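Local coordinates for protein FKBP-type peptidyl-prolyl cis-trans isomerase FkpA (Escherichia coli, PDB 1Q6H) that catalyses the cis-trans isomerization of peptide bonds preceding proline, speeding protein folding, and also acts as a folding chaperone in the bacterial periplasm, at residues A[166-171]-A[179-184]; A[119-124]-A[196-201]; A[47-52]-A[81-86]; A[90-95]-A[208-213]. All coordinates share one frame; numbering follows the deposited sequence.

Contact 1 (A[166-171]-A[179-184])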
loop_
_atom_site.group_PDB
_atom_site.type_symbol
_atom_site.label_atom_id
_atom_site.label_comp_id
_atom_site.label_asym_id
_atom_site.label_seq_id
_atom_site.Cartn_x
_atom_site.Cartn_y
_atom_site.Cartn_z
ATOM N N LEU A 166 -21.364 -2.817 30.256
ATOM C CA LEU A 166 -19.915 -2.684 30.180
ATOM C C LEU A 166 -19.329 -2.638 31.579
ATOM O O LEU A 166 -19.826 -1.928 32.434
ATOM C CB LEU A 166 -19.552 -1.403 29.443
ATOM C CG LEU A 166 -18.054 -1.123 29.268
ATOM C CD1 LEU A 166 -17.476 -2.059 28.221
ATOM C CD2 LEU A 166 -17.799 0.351 28.895
ATOM N N SER A 167 -18.262 -3.388 31.803
ATOM C CA SER A 167 -17.593 -3.385 33.086
ATOM C C SER A 167 -16.190 -2.780 32.965
ATOM O O SER A 167 -15.438 -3.162 32.066
ATOM C CB SER A 167 -17.522 -4.810 33.612
ATOM O OG SER A 167 -16.592 -4.895 34.665
ATOM N N PHE A 168 -15.857 -1.826 33.843
ATOM C CA PHE A 168 -14.519 -1.229 33.869
ATOM C C PHE A 168 -14.109 -0.617 35.205
ATOM O O PHE A 168 -14.950 -0.322 36.041
ATOM C CB PHE A 168 -14.402 -0.146 32.822
ATOM C CG PHE A 168 -15.443 0.922 32.926
ATOM C CD1 PHE A 168 -15.234 2.041 33.723
ATOM C CD2 PHE A 168 -16.615 0.829 32.208
ATOM C CE1 PHE A 168 -16.176 3.044 33.800
ATOM C CE2 PHE A 168 -17.570 1.830 32.282
ATOM C CZ PHE A 168 -17.347 2.936 33.086
ATOM N N ARG A 169 -12.806 -0.437 35.382
ATOM C CA ARG A 169 -12.278 0.214 36.574
ATOM C C ARG A 169 -12.568 1.713 36.418
ATOM O O ARG A 169 -12.372 2.312 35.352
ATOM C CB ARG A 169 -10.791 -0.090 36.762
ATOM C CG ARG A 169 -10.492 -1.608 36.853
ATOM C CD ARG A 169 -9.012 -1.974 37.020
ATOM N NE ARG A 169 -8.200 -1.580 35.868
ATOM C CZ ARG A 169 -8.021 -2.309 34.782
ATOM N NH1 ARG A 169 -8.589 -3.503 34.658
ATOM N NH2 ARG A 169 -7.241 -1.867 33.814
ATOM N N LEU A 170 -13.111 2.292 37.466
ATOM C CA LEU A 170 -13.587 3.675 37.413
ATOM C C LEU A 170 -12.547 4.662 36.924
ATOM O O LEU A 170 -12.860 5.561 36.170
ATOM C CB LEU A 170 -14.091 4.098 38.802
ATOM C CG LEU A 170 -14.735 5.481 38.869
ATOM C CD1 LEU A 170 -15.924 5.584 37.937
ATOM C CD2 LEU A 170 -15.143 5.768 40.312
ATOM N N ASP A 171 -11.296 4.494 37.321
ATOM C CA ASP A 171 -10.298 5.433 36.863
ATOM C C ASP A 171 -9.467 4.903 35.691
ATOM O O ASP A 171 -8.361 5.375 35.453
ATOM C CB ASP A 171 -9.430 5.934 38.030
ATOM C CG ASP A 171 -8.653 4.841 38.676
ATOM O OD1 ASP A 171 -8.700 3.716 38.169
ATOM O OD2 ASP A 171 -7.965 5.008 39.695
ATOM N N GLU A 179 -15.193 10.943 36.994
ATOM C CA GLU A 179 -15.832 11.928 37.849
ATOM C C GLU A 179 -17.341 11.767 37.893
ATOM O O GLU A 179 -17.940 11.791 38.964
ATOM C CB GLU A 179 -15.539 13.320 37.298
ATOM C CG GLU A 179 -16.228 14.457 38.022
ATOM C CD GLU A 179 -15.967 15.801 37.358
ATOM O OE1 GLU A 179 -15.170 15.896 36.344
ATOM O OE2 GLU A 179 -16.557 16.776 37.862
ATOM N N GLY A 180 -17.951 11.669 36.729
ATOM C CA GLY A 180 -19.399 11.638 36.623
ATOM C C GLY A 180 -20.085 10.577 37.452
ATOM O O GLY A 180 -21.062 10.860 38.148
ATOM N N LEU A 181 -19.576 9.348 37.402
ATOM C CA LEU A 181 -20.249 8.237 38.073
ATOM C C LEU A 181 -20.167 8.364 39.579
ATOM O O LEU A 181 -20.983 7.806 40.308
ATOM C CB LEU A 181 -19.691 6.890 37.601
ATOM C CG LEU A 181 -19.916 6.542 36.138
ATOM C CD1 LEU A 181 -19.296 5.145 35.839
ATOM C CD2 LEU A 181 -21.412 6.542 35.806
ATOM N N LYS A 182 -19.245 9.168 40.071
ATOM C CA LYS A 182 -19.184 9.371 41.523
ATOM C C LYS A 182 -20.392 10.163 42.068
ATOM O O LYS A 182 -20.559 10.297 43.293
ATOM C CB LYS A 182 -17.881 10.083 41.897
ATOM C CG LYS A 182 -16.652 9.248 41.653
ATOM C CD LYS A 182 -15.368 9.972 41.933
ATOM C CE LYS A 182 -14.158 9.056 41.583
ATOM N NZ LYS A 182 -12.894 9.735 41.579
ATOM N N ASN A 183 -21.209 10.705 41.169
ATOM C CA ASN A 183 -22.364 11.504 41.557
ATOM C C ASN A 183 -23.649 10.694 41.775
ATOM O O ASN A 183 -24.688 11.277 42.071
ATOM C CB ASN A 183 -22.645 12.557 40.492
ATOM C CG ASN A 183 -21.587 13.628 40.452
ATOM O OD1 ASN A 183 -21.291 14.224 41.465
ATOM N ND2 ASN A 183 -21.022 13.881 39.278
ATOM N N ILE A 184 -23.587 9.372 41.590
ATOM C CA ILE A 184 -24.725 8.502 41.808
ATOM C C ILE A 184 -24.204 7.258 42.513
ATOM O O ILE A 184 -22.993 7.156 42.794
ATOM C CB ILE A 184 -25.452 8.099 40.510
ATOM C CG1 ILE A 184 -24.493 7.599 39.421
ATOM C CG2 ILE A 184 -26.318 9.203 39.995
ATOM C CD1 ILE A 184 -25.233 6.929 38.265
#
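Phe168 and Leu181 approach each other from opposite directions, and ring atom CZ of Phe168 ends 4.0 Å from CD1 of Leu181, the methyl arriving at a slant to the ring. A chi1 of 55° tucks the Phe168 ring between its own backbone N and carbonyl carbon. Leu170 is turned differently: its CG lies anti to the backbone N (chi1 -175°), and the side chain slides past Leu181 with the two pointing in opposite senses. Its CD1 stands 4.0 Å from both CD1 and CB of Leu181, while its other methyl, CD2, lies across the extended chain of Lys182, 3.7 Å from CE and 4.0 Å from CG. Only the methylenes of that lysine serve here, since NZ forms a salt bridge with Asp138. Strand 166-169, paired with strand 141-150, and the residue after it are thus packed against the segment that continues helix 175-180, the helix of the FKBP fold, whose Trp177 meets the Phe168 ring with planes about 80° apart. In relatives the equivalent tryptophan floors the proline pocket, so Phe168 probably belongs to its second shell. Each close approach across the contact joins carbon to carbon, implying cohesion by dispersion and burial.

Contact 2 (A[119-124]-A[196-201])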
loop_
_atom_site.group_PDB
_atom_site.type_symbol
_atom_site.label_atom_id
_atom_site.label_comp_id
_atom_site.label_asym_id
_atom_site.label_seq_id
_atom_site.Cartn_x
_atom_site.Cartn_y
_atom_site.Cartn_z
ATOM N N SER A 119 -19.904 20.800 37.280
ATOM C CA SER A 119 -18.904 20.587 38.335
ATOM C C SER A 119 -17.757 21.565 38.212
ATOM O O SER A 119 -17.656 22.291 37.239
ATOM C CB SER A 119 -18.328 19.185 38.249
ATOM O OG SER A 119 -17.405 19.131 37.192
ATOM N N SER A 120 -16.868 21.538 39.193
ATOM C CA SER A 120 -15.658 22.334 39.172
ATOM C C SER A 120 -14.784 22.149 37.936
ATOM O O SER A 120 -14.043 23.051 37.590
ATOM C CB SER A 120 -14.814 22.011 40.404
ATOM O OG SER A 120 -14.554 20.635 40.451
ATOM N N THR A 121 -14.861 20.985 37.304
ATOM C CA THR A 121 -14.026 20.653 36.174
ATOM C C THR A 121 -14.671 21.034 34.883
ATOM O O THR A 121 -14.045 20.940 33.826
ATOM C CB THR A 121 -13.797 19.136 36.110
ATOM O OG1 THR A 121 -15.059 18.500 35.853
ATOM C CG2 THR A 121 -13.337 18.567 37.460
ATOM N N GLY A 122 -15.951 21.354 34.937
ATOM C CA GLY A 122 -16.674 21.700 33.730
ATOM C C GLY A 122 -17.547 20.575 33.189
ATOM O O GLY A 122 -18.249 20.749 32.194
ATOM N N LEU A 123 -17.498 19.422 33.831
ATOM C CA LEU A 123 -18.417 18.364 33.506
ATOM C C LEU A 123 -19.838 18.881 33.776
ATOM O O LEU A 123 -20.102 19.517 34.823
ATOM C CB LEU A 123 -18.161 17.173 34.415
ATOM C CG LEU A 123 -19.177 16.032 34.323
ATOM C CD1 LEU A 123 -19.089 15.299 32.991
ATOM C CD2 LEU A 123 -18.926 15.064 35.442
ATOM N N VAL A 124 -20.760 18.623 32.853
ATOM C CA VAL A 124 -22.142 18.974 33.077
ATOM C C VAL A 124 -22.937 17.682 33.277
ATOM O O VAL A 124 -22.759 16.689 32.546
ATOM C CB VAL A 124 -22.683 19.798 31.910
ATOM C CG1 VAL A 124 -24.146 20.163 32.099
ATOM C CG2 VAL A 124 -21.810 21.025 31.691
ATOM N N PRO A 196 -14.709 17.980 25.625
ATOM C CA PRO A 196 -13.603 17.248 25.008
ATOM C C PRO A 196 -12.368 17.135 25.874
ATOM O O PRO A 196 -11.679 16.101 25.846
ATOM C CB PRO A 196 -13.266 18.055 23.749
ATOM C CG PRO A 196 -14.185 19.223 23.690
ATOM C CD PRO A 196 -15.172 19.115 24.803
ATOM N N GLU A 197 -12.128 18.168 26.680
ATOM C CA GLU A 197 -11.031 18.188 27.620
ATOM C C GLU A 197 -11.098 17.033 28.644
ATOM O O GLU A 197 -10.064 16.623 29.181
ATOM C CB GLU A 197 -11.016 19.547 28.356
ATOM C CG GLU A 197 -10.680 20.760 27.479
ATOM C CD GLU A 197 -11.805 21.225 26.523
ATOM O OE1 GLU A 197 -13.017 20.983 26.793
ATOM O OE2 GLU A 197 -11.447 21.806 25.447
ATOM N N LEU A 198 -12.303 16.530 28.934
ATOM C CA LEU A 198 -12.475 15.397 29.860
ATOM C C LEU A 198 -12.849 14.108 29.091
ATOM O O LEU A 198 -13.303 13.141 29.682
ATOM C CB LEU A 198 -13.603 15.679 30.888
ATOM C CG LEU A 198 -13.377 16.946 31.710
ATOM C CD1 LEU A 198 -14.625 17.386 32.575
ATOM C CD2 LEU A 198 -12.128 16.768 32.571
ATOM N N ALA A 199 -12.668 14.133 27.783
ATOM C CA ALA A 199 -12.977 13.006 26.919
ATOM C C ALA A 199 -11.811 12.713 25.960
ATOM O O ALA A 199 -10.730 12.375 26.423
ATOM C CB ALA A 199 -14.251 13.271 26.165
ATOM N N TYR A 200 -12.009 12.848 24.644
ATOM C CA TYR A 200 -10.940 12.497 23.676
ATOM C C TYR A 200 -10.233 13.702 23.087
ATOM O O TYR A 200 -9.388 13.561 22.195
ATOM C CB TYR A 200 -11.488 11.597 22.565
ATOM C CG TYR A 200 -12.083 10.348 23.176
ATOM C CD1 TYR A 200 -11.263 9.330 23.636
ATOM C CD2 TYR A 200 -13.448 10.235 23.367
ATOM C CE1 TYR A 200 -11.789 8.218 24.253
ATOM C CE2 TYR A 200 -13.996 9.123 23.992
ATOM C CZ TYR A 200 -13.152 8.114 24.437
ATOM O OH TYR A 200 -13.688 6.986 25.031
ATOM N N GLY A 201 -10.593 14.886 23.585
ATOM C CA GLY A 201 -9.909 16.127 23.226
ATOM C C GLY A 201 -9.848 16.503 21.752
ATOM O O GLY A 201 -10.742 16.216 20.951
#
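Thr121 OG1 has two partners. It accepts the N-H of Leu123, N to OG1 3.3 Å, in a nearly straight bond (165°), closing an ST turn, and it is also hydrogen-bonded to OE1 of Glu179 on helix 175-180. Against the ST-turn bond lies a methyl: CD1 of Leu198 is 3.5 Å from Thr121 OG1 and 3.7 Å from Leu123 N, so it packs beside both ends of the bond, and CB of Leu123 adds an apolar neighbour 4.0 Å from the same CD1. The Thr121 and Leu198 side chains cross at about a right angle. A chi1 of -57°, with CG anti to the carbonyl carbon, directs the Leu198 branch toward the turn.

Both backbones are braced from within. Ser119 to Gly122 form a type I beta turn, and Ser119 OG, which bonds OE2 of Glu179, takes the N-H of Thr121 at 3.1 Å in a second ST turn. In segment 196-201, Pro196 O receives Ala199 N at 2.9 Å and Gly201 N at 2.8 Å from opposite faces of its plane. One carboxylate thus binds two hydroxyls of a hairpin turn, which would probably favour its charged form, while CD1 of Leu198 packs beside one of them; between the two segments the contact itself is a methyl set against polar turn atoms, implying van der Waals cohesion.

Contact 3 (A[47-52]-A[81-86])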
loop_
_atom_site.group_PDB
_atom_site.type_symbol
_atom_site.label_atom_id
_atom_site.label_comp_id
_atom_site.label_asym_id
_atom_site.label_seq_id
_atom_site.Cartn_x
_atom_site.Cartn_y
_atom_site.Cartn_z
ATOM N N ILE A 47 -10.283 19.796 -1.885
ATOM C CA ILE A 47 -9.558 19.603 -3.138
ATOM C C ILE A 47 -10.431 19.018 -4.256
ATOM O O ILE A 47 -10.874 17.864 -4.198
ATOM C CB ILE A 47 -8.343 18.679 -2.913
ATOM C CG1 ILE A 47 -7.354 19.327 -1.934
ATOM C CG2 ILE A 47 -7.647 18.404 -4.244
ATOM C CD1 ILE A 47 -6.351 18.396 -1.299
ATOM N N LYS A 48 -10.666 19.811 -5.285
ATOM C CA LYS A 48 -11.551 19.410 -6.353
ATOM C C LYS A 48 -10.755 19.478 -7.645
ATOM O O LYS A 48 -10.677 20.526 -8.280
ATOM C CB LYS A 48 -12.793 20.323 -6.397
ATOM C CG LYS A 48 -13.781 20.102 -5.242
ATOM C CD LYS A 48 -15.013 21.041 -5.304
ATOM C CE LYS A 48 -16.190 20.416 -4.604
ATOM N NZ LYS A 48 -17.320 21.345 -4.366
ATOM N N LEU A 49 -10.113 18.364 -7.976
ATOM C CA LEU A 49 -9.321 18.257 -9.194
ATOM C C LEU A 49 -10.207 18.381 -10.423
ATOM O O LEU A 49 -11.389 18.112 -10.374
ATOM C CB LEU A 49 -8.601 16.905 -9.229
ATOM C CG LEU A 49 -7.524 16.669 -8.181
ATOM C CD1 LEU A 49 -6.828 15.346 -8.434
ATOM C CD2 LEU A 49 -6.492 17.774 -8.185
ATOM N N ASP A 50 -9.619 18.795 -11.532
ATOM C CA ASP A 50 -10.353 18.979 -12.759
ATOM C C ASP A 50 -10.522 17.620 -13.454
ATOM O O ASP A 50 -9.542 17.028 -13.931
ATOM C CB ASP A 50 -9.567 19.936 -13.630
ATOM C CG ASP A 50 -10.247 20.219 -14.935
ATOM O OD1 ASP A 50 -10.790 19.293 -15.549
ATOM O OD2 ASP A 50 -10.276 21.352 -15.429
ATOM N N LYS A 51 -11.751 17.109 -13.491
ATOM C CA LYS A 51 -11.995 15.774 -14.029
ATOM C C LYS A 51 -11.651 15.646 -15.516
ATOM O O LYS A 51 -11.288 14.570 -15.966
ATOM C CB LYS A 51 -13.443 15.308 -13.735
ATOM C CG LYS A 51 -13.737 15.164 -12.227
ATOM C CD LYS A 51 -15.084 14.474 -11.881
ATOM C CE LYS A 51 -15.052 13.881 -10.434
ATOM N NZ LYS A 51 -16.265 13.104 -9.989
ATOM N N ASP A 52 -11.745 16.732 -16.276
ATOM C CA ASP A 52 -11.487 16.674 -17.718
ATOM C C ASP A 52 -10.012 16.426 -17.971
ATOM O O ASP A 52 -9.633 15.662 -18.851
ATOM C CB ASP A 52 -11.907 17.969 -18.414
ATOM C CG ASP A 52 -13.430 18.124 -18.524
ATOM O OD1 ASP A 52 -14.146 17.122 -18.780
ATOM O OD2 ASP A 52 -13.982 19.229 -18.388
ATOM N N GLU A 81 0.694 14.978 -3.052
ATOM C CA GLU A 81 0.534 14.266 -1.783
ATOM C C GLU A 81 0.703 15.205 -0.574
ATOM O O GLU A 81 -0.041 15.120 0.391
ATOM C CB GLU A 81 1.490 13.088 -1.683
ATOM C CG GLU A 81 1.193 11.964 -2.660
ATOM C CD GLU A 81 2.377 11.021 -2.834
ATOM O OE1 GLU A 81 3.053 10.730 -1.807
ATOM O OE2 GLU A 81 2.625 10.563 -3.988
ATOM N N ALA A 82 1.654 16.122 -0.646
ATOM C CA ALA A 82 1.888 17.085 0.432
ATOM C C ALA A 82 0.719 18.067 0.541
ATOM O O ALA A 82 0.318 18.470 1.638
ATOM C CB ALA A 82 3.185 17.817 0.185
ATOM N N ARG A 83 0.142 18.442 -0.592
ATOM C CA ARG A 83 -1.022 19.317 -0.560
ATOM C C ARG A 83 -2.152 18.614 0.163
ATOM O O ARG A 83 -2.852 19.193 1.040
ATOM C CB ARG A 83 -1.472 19.650 -1.968
ATOM C CG ARG A 83 -2.746 20.434 -2.056
ATOM C CD ARG A 83 -3.131 20.762 -3.482
ATOM N NE ARG A 83 -4.415 21.420 -3.547
ATOM C CZ ARG A 83 -5.134 21.569 -4.649
ATOM N NH1 ARG A 83 -4.706 21.090 -5.804
ATOM N NH2 ARG A 83 -6.305 22.178 -4.594
ATOM N N VAL A 84 -2.326 17.346 -0.188
ATOM C CA VAL A 84 -3.398 16.566 0.391
ATOM C C VAL A 84 -3.257 16.488 1.913
ATOM O O VAL A 84 -4.219 16.719 2.642
ATOM C CB VAL A 84 -3.488 15.160 -0.207
ATOM C CG1 VAL A 84 -4.425 14.299 0.635
ATOM C CG2 VAL A 84 -3.996 15.226 -1.625
ATOM N N LYS A 85 -2.068 16.175 2.388
ATOM C CA LYS A 85 -1.848 16.062 3.814
ATOM C C LYS A 85 -1.989 17.399 4.515
ATOM O O LYS A 85 -2.375 17.465 5.680
ATOM C CB LYS A 85 -0.451 15.541 4.072
ATOM C CG LYS A 85 -0.267 14.061 3.769
ATOM C CD LYS A 85 1.152 13.633 3.982
ATOM C CE LYS A 85 1.313 12.149 3.755
ATOM N NZ LYS A 85 2.593 11.861 3.067
ATOM N N SER A 86 -1.624 18.462 3.812
ATOM C CA SER A 86 -1.722 19.805 4.371
ATOM C C SER A 86 -3.191 20.140 4.512
ATOM O O SER A 86 -3.641 20.695 5.519
ATOM C CB SER A 86 -1.012 20.821 3.458
ATOM O OG SER A 86 -1.220 22.153 3.914
#
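Ile47 carries the close side of this contact, meeting both Arg83 and Val84 on helix 70-112. Its CG2 sits 4.0 Å above the plane of the Arg83 guanidinium, over the centre, so a methyl covers one face of the cation. CG1 follows the same group, 4.0 Å from NE of Arg83, and the two side chains slide past each other in opposite senses. Beyond CG1 the same branch ends in CD1, which is 3.9 Å from CA and 4.0 Å from CG2 of Val84, with the isoleucine crossing the valine at about a right angle. Arg83 reaches this place because its chain is extended from CG to NE, with CG anti to the backbone N (chi1 174°).

Toward Leu49 the contact is looser. CD2 of Leu49 comes no nearer than 4.5 Å to NH1 of Arg83, and obliquely, although the residue is buried, packing on Phe80, as Ile47 does, and on Leu27 of the second subunit. The solvent side belongs to Lys48 and Lys85, exposed residues that each turn away from the other segment. Farther along, Asp50 caps helix 51-62: OD1 accepts Asp52 N at 2.8 Å in a weak, bent bond (128°), as well as the N of Gln53.

Ile47 covers one face of the guanidinium while Asp19 and Asp20 of the second subunit form salt bridges with NH1. Arg83 thus serves both sides, its face packed within the chain and its NH1 paired across the subunit boundary, consistent with a place at the dimer interface.

Contact 4 (A[90-95]-A[208-213])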
loop_
_atom_site.group_PDB
_atom_site.type_symbol
_atom_site.label_atom_id
_atom_site.label_comp_id
_atom_site.label_asym_id
_atom_site.label_seq_id
_atom_site.Cartn_x
_atom_site.Cartn_y
_atom_site.Cartn_z
ATOM N N ALA A 90 -5.536 20.984 7.776
ATOM C CA ALA A 90 -6.399 22.151 7.821
ATOM C C ALA A 90 -7.836 21.789 8.222
ATOM O O ALA A 90 -8.419 22.466 9.069
ATOM C CB ALA A 90 -6.401 22.851 6.522
ATOM N N LYS A 91 -8.396 20.739 7.610
ATOM C CA LYS A 91 -9.778 20.330 7.913
ATOM C C LYS A 91 -9.903 19.934 9.370
ATOM O O LYS A 91 -10.884 20.243 10.016
ATOM C CB LYS A 91 -10.223 19.154 7.043
ATOM C CG LYS A 91 -11.566 18.503 7.443
ATOM C CD LYS A 91 -11.914 17.352 6.487
ATOM C CE LYS A 91 -13.007 16.425 7.014
ATOM N NZ LYS A 91 -13.988 17.133 7.856
HETATM N N MSE A 92 -8.907 19.223 9.871
HETATM C CA MSE A 92 -8.902 18.828 11.264
HETATM C C MSE A 92 -9.002 20.043 12.150
HETATM O O MSE A 92 -9.870 20.093 13.040
HETATM C CB MSE A 92 -7.637 18.052 11.587
HETATM C CG MSE A 92 -7.675 16.713 10.955
HETATM SE SE MSE A 92 -7.884 15.366 12.304
HETATM C CE MSE A 92 -6.052 14.935 12.403
ATOM N N GLU A 93 -8.152 21.033 11.882
ATOM C CA GLU A 93 -8.107 22.233 12.720
ATOM C C GLU A 93 -9.434 22.964 12.720
ATOM O O GLU A 93 -9.878 23.463 13.754
ATOM C CB GLU A 93 -7.005 23.216 12.274
ATOM C CG GLU A 93 -5.598 22.780 12.619
ATOM C CD GLU A 93 -5.256 22.883 14.100
ATOM O OE1 GLU A 93 -5.922 23.639 14.846
ATOM O OE2 GLU A 93 -4.277 22.219 14.520
ATOM N N LYS A 94 -10.042 23.039 11.548
ATOM C CA LYS A 94 -11.287 23.754 11.396
ATOM C C LYS A 94 -12.376 22.993 12.149
ATOM O O LYS A 94 -13.157 23.610 12.867
ATOM C CB LYS A 94 -11.684 23.923 9.930
ATOM C CG LYS A 94 -13.008 24.664 9.795
ATOM C CD LYS A 94 -13.444 24.906 8.360
ATOM C CE LYS A 94 -14.911 25.317 8.294
ATOM N NZ LYS A 94 -15.316 26.189 9.442
ATOM N N ASP A 95 -12.407 21.675 11.990
ATOM C CA ASP A 95 -13.414 20.866 12.665
ATOM C C ASP A 95 -13.175 20.994 14.173
ATOM O O ASP A 95 -14.106 21.146 14.945
ATOM C CB ASP A 95 -13.350 19.410 12.233
ATOM C CG ASP A 95 -13.823 19.181 10.789
ATOM O OD1 ASP A 95 -14.407 20.104 10.165
ATOM O OD2 ASP A 95 -13.618 18.086 10.201
ATOM N N ILE A 208 -15.470 9.609 16.823
ATOM C CA ILE A 208 -15.581 10.831 17.607
ATOM C C ILE A 208 -14.684 11.928 17.053
ATOM O O ILE A 208 -13.462 11.878 17.170
ATOM C CB ILE A 208 -15.254 10.563 19.037
ATOM C CG1 ILE A 208 -16.209 9.494 19.547
ATOM C CG2 ILE A 208 -15.371 11.881 19.852
ATOM C CD1 ILE A 208 -16.011 9.121 20.986
ATOM N N PRO A 209 -15.296 12.911 16.410
ATOM C CA PRO A 209 -14.528 14.015 15.831
ATOM C C PRO A 209 -13.810 14.899 16.861
ATOM O O PRO A 209 -14.103 14.924 18.056
ATOM C CB PRO A 209 -15.571 14.807 15.027
ATOM C CG PRO A 209 -16.805 13.891 14.941
ATOM C CD PRO A 209 -16.739 12.993 16.115
ATOM N N PRO A 210 -12.802 15.605 16.374
ATOM C CA PRO A 210 -11.999 16.506 17.197
ATOM C C PRO A 210 -12.823 17.426 18.049
ATOM O O PRO A 210 -13.799 18.019 17.559
ATOM C CB PRO A 210 -11.235 17.325 16.150
ATOM C CG PRO A 210 -11.125 16.443 15.006
ATOM C CD PRO A 210 -12.353 15.581 14.981
ATOM N N ASN A 211 -12.421 17.589 19.302
ATOM C CA ASN A 211 -13.110 18.463 20.225
ATOM C C ASN A 211 -14.632 18.230 20.350
ATOM O O ASN A 211 -15.407 19.164 20.423
ATOM C CB ASN A 211 -12.794 19.909 19.889
ATOM C CG ASN A 211 -11.391 20.300 20.323
ATOM O OD1 ASN A 211 -10.813 19.664 21.200
ATOM N ND2 ASN A 211 -10.833 21.333 19.690
ATOM N N SER A 212 -15.047 16.971 20.359
ATOM C CA SER A 212 -16.454 16.634 20.522
ATOM C C SER A 212 -16.885 16.595 21.981
ATOM O O SER A 212 -16.269 15.952 22.819
ATOM C CB SER A 212 -16.775 15.273 19.903
ATOM O OG SER A 212 -16.621 15.296 18.491
ATOM N N THR A 213 -17.922 17.348 22.279
ATOM C CA THR A 213 -18.626 17.176 23.529
ATOM C C THR A 213 -19.431 15.878 23.384
ATOM O O THR A 213 -20.030 15.603 22.311
ATOM C CB THR A 213 -19.518 18.378 23.789
ATOM O OG1 THR A 213 -18.706 19.475 24.232
ATOM C CG2 THR A 213 -20.476 18.125 24.949
#
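Apolar contact between Met92, present as selenomethionine, and Pro210 is sparse: SE of Met92 lies 4.4 Å from CG of Pro210. The backbone O of Met92 makes a separate van der Waals approach, 4.3 Å from that same ring carbon. The proline ring rests against one turn of helix 70-112, also touching Ala96. Where the two backbones come closest, Asp95 O and Pro210 O are 4.1 Å apart, proximity without a bond.

Charge interactions stay within the helix. Lys91 NZ forms a salt bridge with OD2 of Asp95, one turn farther on, at 2.6 Å; OD2 accepts through its syn lone pair, and Asp95 is thereby engaged along the helix surface.

Hydrogen bonds shape the loop. Pro209 to Ser212 make a type II beta turn, and Ser212 OG donates to Pro209 O at 2.6 Å from 46° above the carbonyl plane. The backbone bond from Ser212 N to the same oxygen is weak. Two asparagines then join loop to helix: Asn99 ND2 bonds Pro210 O, and Asn211 ND2 bonds Ala96 O.

This surface contact therefore sets the middle of the long helix 70-112 against the loop that leaves strand 189-194 and enters strand 214-223 of the FKBP sheet.

Contacts 1 and 2, both partly buried in the FKBP domain, are tied by Glu179, and Leu123, just after the turn of contact 2, packs against the same helix. Contact 1 itself is carbon packing, whereas contact 2 mixes a methyl with polar turn atoms. Contact 4 is the surface member, with no buried residue among those that touch and sparse packing, and meets contact 2 where Gly201 O and Asn211 N come within 2.7 Å, a probable hydrogen bond. Contacts 3 and 4 both use helix 70-112, their centres about 21 Å apart: partly buried contact 3 belongs to the dimer-forming helical end, on the opposite side of the chain's centre from contacts 1 and 2, and alone involves the second subunit.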